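Local coordinates for putative endonuclease/exonuclease/phosphatase family protein (Bacteroides vulgatus ATCC 8482, PDB 3G6S) that probably cleaves nucleic acids as a member of the endonuclease/exonuclease/phosphatase family, with likely endonuclease and 3'-5' RNA exonuclease activity, at residues L153-R156 with K157-I161; F227-P230 with Q231-V234. All coordinates share one frame; numbering follows the deposited sequence.

Contact 1: residues L153-R156 with K157-I161; sequences LIIR and KIKEI
Lys157 sends CG back beside its own backbone N (chi1 -55°), and this lays the start of its side chain against the carbonyl of Leu153. With CG beside its carbonyl carbon (chi1 169°), Leu153 runs alongside the lysine in the same direction. Leu153 CD1 lies 4.1 Å from Lys157 CG, so the lysine meets the leucine with its methylenes.

One turn of helix 144-161 separates each pair. On the inner side, Ile154 CG2 touches Ile158 CD1 at 4.0 Å, the two side chains crossing at a slant. Both isoleucines rest on Val169 of strand 167-172. Ile154 also reaches strand 131-138, so this side of the helix packs on the sheet of its beta-alpha-beta unit.

The backbone holds the turn with i to i+4 bonds. Ile158 N gives its hydrogen to Ile154 O at 2.9 Å. Lys159 N reaches Ile155 O at 3.1 Å with a straighter N-H...O angle of 161°. Lys157 N bonds to Leu153 O at 3.1 Å. The bond from Glu160 N to Arg156 O is weak.

Leu153 and Lys157 both also touch Phe96 of strand 88-97. Replacing Lys157 with an alanine would probably leave Leu153 CD1 without its methylene neighbour and open a gap beside Phe96.

The chemistry is divided by side: Ile154 and Ile158 face the sheet, Ile155 packs on the loop residues Asn188 and Phe190, and exposed Arg156, Lys159 and Glu160 carry the charge. The helix is thus amphipathic, with its charged side suited to solvent.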
loop_
_atom_site.group_PDB
_atom_site.type_symbol
_atom_site.label_atom_id
_atom_site.label_comp_id
_atom_site.label_asym_id
_atom_site.label_seq_id
_atom_site.Cartn_x
_atom_site.Cartn_y
_atom_site.Cartn_z
ATOM N N LEU A 153 14.685 -5.261 4.608
ATOM C CA LEU A 153 14.733 -5.849 3.282
ATOM C C LEU A 153 14.239 -4.857 2.233
ATOM O O LEU A 153 14.845 -4.706 1.172
ATOM C CB LEU A 153 13.884 -7.121 3.255
ATOM C CG LEU A 153 13.579 -7.768 1.901
ATOM C CD1 LEU A 153 14.865 -8.161 1.196
ATOM C CD2 LEU A 153 12.693 -8.979 2.126
ATOM N N ILE A 154 13.143 -4.172 2.536
ATOM C CA ILE A 154 12.588 -3.193 1.612
ATOM C C ILE A 154 13.587 -2.069 1.363
ATOM O O ILE A 154 13.809 -1.674 0.218
ATOM C CB ILE A 154 11.258 -2.625 2.159
ATOM C CG1 ILE A 154 10.191 -3.720 2.117
ATOM C CG2 ILE A 154 10.811 -1.401 1.344
ATOM C CD1 ILE A 154 8.910 -3.372 2.849
ATOM N N ILE A 155 14.200 -1.565 2.429
ATOM C CA ILE A 155 15.183 -0.503 2.275
ATOM C C ILE A 155 16.297 -0.937 1.330
ATOM O O ILE A 155 16.665 -0.195 0.420
ATOM C CB ILE A 155 15.801 -0.080 3.631
ATOM C CG1 ILE A 155 14.735 0.589 4.505
ATOM C CG2 ILE A 155 16.960 0.880 3.401
ATOM C CD1 ILE A 155 15.268 1.200 5.788
ATOM N N ARG A 156 16.821 -2.144 1.523
ATOM C CA ARG A 156 17.889 -2.645 0.652
ATOM C C ARG A 156 17.468 -2.780 -0.812
ATOM O O ARG A 156 18.300 -2.670 -1.709
ATOM C CB ARG A 156 18.399 -3.999 1.151
ATOM C CG ARG A 156 19.018 -3.961 2.534
ATOM C CD ARG A 156 19.953 -5.141 2.715
ATOM N NE ARG A 156 19.269 -6.422 2.560
ATOM C CZ ARG A 156 18.521 -6.990 3.504
ATOM N NH1 ARG A 156 18.360 -6.387 4.677
ATOM N NH2 ARG A 156 17.937 -8.161 3.275
ATOM N N LYS A 157 16.179 -3.022 -1.047
ATOM C CA LYS A 157 15.666 -3.169 -2.405
ATOM C C LYS A 157 15.454 -1.805 -3.054
ATOM O O LYS A 157 15.575 -1.666 -4.270
ATOM C CB LYS A 157 14.351 -3.941 -2.394
ATOM C CG LYS A 157 14.448 -5.302 -1.707
ATOM C CD LYS A 157 15.299 -6.305 -2.489
ATOM C CE LYS A 157 14.604 -6.734 -3.776
ATOM N NZ LYS A 157 15.309 -7.847 -4.463
ATOM N N ILE A 158 15.129 -0.797 -2.245
ATOM C CA ILE A 158 14.932 0.540 -2.776
ATOM C C ILE A 158 16.283 1.089 -3.210
ATOM O O ILE A 158 16.385 1.728 -4.259
ATOM C CB ILE A 158 14.319 1.498 -1.737
ATOM C CG1 ILE A 158 12.844 1.164 -1.518
ATOM C CG2 ILE A 158 14.464 2.936 -2.210
ATOM C CD1 ILE A 158 12.222 1.918 -0.311
ATOM N N LYS A 159 17.323 0.836 -2.416
ATOM C CA LYS A 159 18.653 1.326 -2.762
ATOM C C LYS A 159 19.229 0.547 -3.937
ATOM O O LYS A 159 20.029 1.073 -4.709
ATOM C CB LYS A 159 19.609 1.221 -1.570
ATOM C CG LYS A 159 19.150 1.982 -0.341
ATOM C CD LYS A 159 20.284 2.226 0.642
ATOM C CE LYS A 159 20.861 0.949 1.210
ATOM N NZ LYS A 159 21.921 1.271 2.213
ATOM N N GLU A 160 18.807 -0.705 -4.073
ATOM C CA GLU A 160 19.284 -1.558 -5.148
ATOM C C GLU A 160 18.702 -1.140 -6.491
ATOM O O GLU A 160 19.432 -0.971 -7.467
ATOM C CB GLU A 160 18.903 -3.011 -4.862
ATOM C CG GLU A 160 19.328 -4.012 -5.934
ATOM C CD GLU A 160 18.727 -5.394 -5.710
ATOM O OE1 GLU A 160 18.804 -5.900 -4.563
ATOM O OE2 GLU A 160 18.188 -5.978 -6.685
ATOM N N ILE A 161 17.385 -0.964 -6.531
ATOM C CA ILE A 161 16.690 -0.605 -7.760
ATOM C C ILE A 161 16.747 0.851 -8.190
ATOM O O ILE A 161 17.094 1.148 -9.329
ATOM C CB ILE A 161 15.197 -0.994 -7.689
ATOM C CG1 ILE A 161 15.037 -2.509 -7.818
ATOM C CG2 ILE A 161 14.419 -0.307 -8.807
ATOM C CD1 ILE A 161 15.514 -3.292 -6.617
#

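Contact 2: residues F227-P230 with Q231-V234; sequences FVTP and QVLV
Val228, the last residue of strand 224-228, meets Val232 across the turn. Its CG2 is 3.9 Å from Val232 CG2. The two side chains cross at about a right angle. A chi1 of -56° puts Val228 CG1 anti to the carbonyl carbon and leaves CG2 between the backbone N and the carbonyl carbon. From there CG2 also reaches Val234 CG2, at 4.0 Å. One methyl thus touches two valines of the returning chain. Val232 and Val234 in turn pack on Leu258 of strand 254-260.

Thr229 comes next and opens a type I beta turn that ends at Val232. Val232 N donates a hydrogen bond to Thr229 O at 3.1 Å, with an N-H...O angle of 142°, although the place of that oxygen is less sure. The turn carries the chain from one sheet to the other of the DNase I-like alpha/beta sandwich, in which two sheets pack together. Strand 233-239 begins directly after it. The side chain of Thr229 lies alongside that of Gln231, with OG1 3.6 Å from Gln231 CG. The same OG1 is hydrogen-bonded to Ala167 N, which ties the turn to the start of strand 167-172.

Pro230 is exposed. It takes the first of the two inner positions of the turn, where its ring-held phi of -47° fits the type I form.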
loop_
_atom_site.group_PDB
_atom_site.type_symbol
_atom_site.label_atom_id
_atom_site.label_comp_id
_atom_site.label_asym_id
_atom_site.label_seq_id
_atom_site.Cartn_x
_atom_site.Cartn_y
_atom_site.Cartn_z
ATOM N N PHE A 227 5.234 5.854 3.443
ATOM C CA PHE A 227 6.578 6.332 3.755
ATOM C C PHE A 227 7.236 6.886 2.505
ATOM O O PHE A 227 7.089 6.327 1.419
ATOM C CB PHE A 227 7.424 5.189 4.322
ATOM C CG PHE A 227 6.969 4.714 5.670
ATOM C CD1 PHE A 227 7.179 5.499 6.803
ATOM C CD2 PHE A 227 6.317 3.488 5.805
ATOM C CE1 PHE A 227 6.744 5.074 8.048
ATOM C CE2 PHE A 227 5.878 3.049 7.042
ATOM C CZ PHE A 227 6.092 3.846 8.174
ATOM N N VAL A 228 7.964 7.986 2.657
ATOM C CA VAL A 228 8.634 8.602 1.515
ATOM C C VAL A 228 10.068 9.028 1.798
ATOM O O VAL A 228 10.406 9.378 2.924
ATOM C CB VAL A 228 7.880 9.855 1.021
ATOM C CG1 VAL A 228 6.434 9.501 0.678
ATOM C CG2 VAL A 228 7.944 10.948 2.078
ATOM N N THR A 229 10.905 9.009 0.766
ATOM C CA THR A 229 12.293 9.420 0.919
ATOM C C THR A 229 12.340 10.928 1.203
ATOM O O THR A 229 11.455 11.671 0.775
ATOM C CB THR A 229 13.105 9.028 -0.322
ATOM O OG1 THR A 229 12.350 9.302 -1.509
ATOM C CG2 THR A 229 13.426 7.535 -0.272
ATOM N N PRO A 230 13.372 11.396 1.931
ATOM C CA PRO A 230 13.522 12.815 2.294
ATOM C C PRO A 230 13.340 13.907 1.232
ATOM O O PRO A 230 13.023 15.047 1.569
ATOM C CB PRO A 230 14.896 12.856 2.970
ATOM C CG PRO A 230 15.642 11.758 2.301
ATOM C CD PRO A 230 14.621 10.653 2.184
ATOM N N GLN A 231 13.520 13.555 -0.034
ATOM C CA GLN A 231 13.386 14.492 -1.153
ATOM C C GLN A 231 11.935 14.825 -1.508
ATOM O O GLN A 231 11.626 15.951 -1.888
ATOM C CB GLN A 231 14.073 13.901 -2.380
ATOM C CG GLN A 231 13.791 12.411 -2.533
ATOM C CD GLN A 231 14.788 11.726 -3.436
ATOM O OE1 GLN A 231 14.952 10.506 -3.389
ATOM N NE2 GLN A 231 15.454 12.508 -4.279
ATOM N N VAL A 232 11.040 13.852 -1.398
ATOM C CA VAL A 232 9.658 14.120 -1.747
ATOM C C VAL A 232 8.978 15.076 -0.773
ATOM O O VAL A 232 9.232 15.050 0.429
ATOM C CB VAL A 232 8.847 12.791 -1.911
ATOM C CG1 VAL A 232 9.594 11.635 -1.284
ATOM C CG2 VAL A 232 7.460 12.930 -1.298
ATOM N N LEU A 233 8.133 15.942 -1.321
ATOM C CA LEU A 233 7.396 16.914 -0.533
ATOM C C LEU A 233 5.971 16.430 -0.293
ATOM O O LEU A 233 5.228 16.169 -1.242
ATOM C CB LEU A 233 7.343 18.248 -1.263
ATOM C CG LEU A 233 6.378 19.258 -0.616
ATOM C CD1 LEU A 233 6.905 19.649 0.769
ATOM C CD2 LEU A 233 6.245 20.493 -1.497
ATOM N N VAL A 234 5.585 16.316 0.972
ATOM C CA VAL A 234 4.243 15.867 1.298
ATOM C C VAL A 234 3.345 17.061 1.528
ATOM O O VAL A 234 3.303 17.599 2.633
ATOM C CB VAL A 234 4.217 15.002 2.565
ATOM C CG1 VAL A 234 2.805 14.485 2.788
ATOM C CG2 VAL A 234 5.209 13.837 2.430
#

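In the fold
From the N terminus, the chain first lays down strands of both sheets, then strand 131-138, and then enters helix 144-161, whose last two and a half turns hold contact 1. Strand 167-172 follows and completes the beta-alpha-beta unit. Contact 2 comes later, at the short turn between strands 224-228 and 233-239. The two contacts lie in series, neither enclosing nor crossing the other. Each is local, so neither closes a long loop. Their centres are about 16 Å apart and they do not touch. They share neighbours: Ala167 and Phe190 each meet residues of both. Contact 1 packs against the six-stranded sheet, while contact 2 passes from that sheet to the seven-stranded one.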